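Local coordinates for spot 14 protein (Mus musculus, PDB 3ONT) that modulates lipogenesis, particularly in the lactating mammary gland, supports synthesis of triglycerides with medium-length fatty acid chains, and forms homodimers and, with MID1IP1, heterodimers, at the interface of chains A and B. Coordinates in Å, arbitrary orientation; residue numbers count along the deposited sequence, not the author numbering. Chains: chain A/B, Spot 14 protein.

The interface of chains A and B. Residues chain A 25-26, 29, 61, 65; chain B 133, 137, 140.
B:Ala137 presses its methyl group into the groove between two helices of chain A, 15-32 and 58-73, and buries 47 Å² there. On one flank its CB meets CG1 of A:Val25 at 3.7 Å; on the other, its CA packs against CD1 of A:Leu65, also at 3.7 Å. The small side chain probably allows the backbone of helix 115-147 to approach both walls of the groove.

The selenomethionine A:Met29 reaches across the groove one turn beyond A:Val25. From CB, which stays by its own helix, chi1 of -173° sets CG anti to the backbone N, where it passes 4.2 Å from the carbonyl O of B:Ala137. An equally extended chi2 (-173°) carries the selenium SE on to B:Val140, 4.0 Å from its CB and equally near its CG1 branch, while touching A:Leu65 CD1 within its own chain. A bend at chi3 (66°) turns the terminal CE away from chain B, back between A:Val26 and A:Leu65, where it lies 3.9 Å from CG1 of A:Val26.

A:Leu65 divides its two methyls along the partner helix. CD1 serves B:Ala137 and the CG2 branch of B:Val140, whereas CD2 meets CD2 of B:Leu133 at 4.0 Å, the two leucines crossing at a slant. Beyond them the ring of A:Tyr61 closes the far side: its CD2 edge faces CG2 of B:Val140, and its phenolic OH rests on the B:Leu133 CD2 methyl at 3.3 Å.

The patch is thus a helix-in-groove seam of largely apolar packing. Repeated by the two-fold axis, it helps fasten the long helix of each subunit against its partner in the Spot 14 homodimer.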
loop_
_atom_site.group_PDB
_atom_site.type_symbol
_atom_site.label_atom_id
_atom_site.label_comp_id
_atom_site.label_asym_id
_atom_site.label_seq_id
_atom_site.Cartn_x
_atom_site.Cartn_y
_atom_site.Cartn_z
ATOM N N VAL A 25 17.483 0.921 -4.857
ATOM C CA VAL A 25 17.832 1.628 -6.075
ATOM C C VAL A 25 17.951 3.138 -5.816
ATOM O O VAL A 25 18.878 3.800 -6.304
ATOM C CB VAL A 25 16.833 1.300 -7.191
ATOM C CG1 VAL A 25 16.977 2.265 -8.354
ATOM C CG2 VAL A 25 17.071 -0.124 -7.662
ATOM N N VAL A 26 17.041 3.677 -5.016
ATOM C CA VAL A 26 17.091 5.094 -4.737
ATOM C C VAL A 26 18.309 5.430 -3.880
ATOM O O VAL A 26 18.958 6.451 -4.123
ATOM C CB VAL A 26 15.775 5.625 -4.114
ATOM C CG1 VAL A 26 15.953 7.063 -3.609
ATOM C CG2 VAL A 26 14.652 5.543 -5.128
HETATM N N MSE A 29 21.107 5.490 -6.142
HETATM C CA MSE A 29 20.984 6.714 -6.920
HETATM C C MSE A 29 21.597 7.878 -6.149
HETATM O O MSE A 29 22.335 8.687 -6.724
HETATM C CB MSE A 29 19.524 7.018 -7.236
HETATM C CG MSE A 29 19.324 8.176 -8.181
HETATM SE SE MSE A 29 17.456 8.684 -8.409
HETATM C CE MSE A 29 17.107 9.316 -6.586
ATOM N N TYR A 61 12.446 15.710 -10.498
ATOM C CA TYR A 61 12.064 14.331 -10.530
ATOM C C TYR A 61 12.883 13.510 -9.539
ATOM O O TYR A 61 12.341 12.736 -8.736
ATOM C CB TYR A 61 12.264 13.801 -11.935
ATOM C CG TYR A 61 11.608 12.485 -12.145
ATOM C CD1 TYR A 61 10.222 12.382 -12.182
ATOM C CD2 TYR A 61 12.365 11.330 -12.295
ATOM C CE1 TYR A 61 9.608 11.165 -12.368
ATOM C CE2 TYR A 61 11.752 10.095 -12.476
ATOM C CZ TYR A 61 10.383 10.027 -12.510
ATOM O OH TYR A 61 9.779 8.818 -12.691
ATOM N N LEU A 65 11.579 11.265 -6.370
ATOM C CA LEU A 65 12.033 9.914 -6.122
ATOM C C LEU A 65 12.546 9.788 -4.690
ATOM O O LEU A 65 12.147 8.872 -3.967
ATOM C CB LEU A 65 13.118 9.538 -7.120
ATOM C CG LEU A 65 12.697 9.341 -8.578
ATOM C CD1 LEU A 65 13.920 9.074 -9.424
ATOM C CD2 LEU A 65 11.712 8.203 -8.708
ATOM N N LEU B 133 8.693 3.517 -10.813
ATOM C CA LEU B 133 9.674 4.446 -10.295
ATOM C C LEU B 133 11.061 3.824 -10.045
ATOM O O LEU B 133 12.088 4.506 -10.200
ATOM C CB LEU B 133 9.152 5.125 -9.037
ATOM C CG LEU B 133 7.962 6.071 -9.226
ATOM C CD1 LEU B 133 7.614 6.716 -7.900
ATOM C CD2 LEU B 133 8.199 7.135 -10.294
ATOM N N ALA B 137 14.218 5.680 -11.478
ATOM C CA ALA B 137 15.411 5.885 -10.661
ATOM C C ALA B 137 16.661 5.238 -11.279
ATOM O O ALA B 137 17.739 5.847 -11.285
ATOM C CB ALA B 137 15.183 5.396 -9.240
ATOM N N VAL B 140 17.680 7.555 -14.049
ATOM C CA VAL B 140 18.314 8.765 -13.563
ATOM C C VAL B 140 19.785 8.505 -13.220
ATOM O O VAL B 140 20.645 9.328 -13.530
ATOM C CB VAL B 140 17.623 9.364 -12.338
ATOM C CG1 VAL B 140 18.452 10.566 -11.821
ATOM C CG2 VAL B 140 16.190 9.771 -12.659
#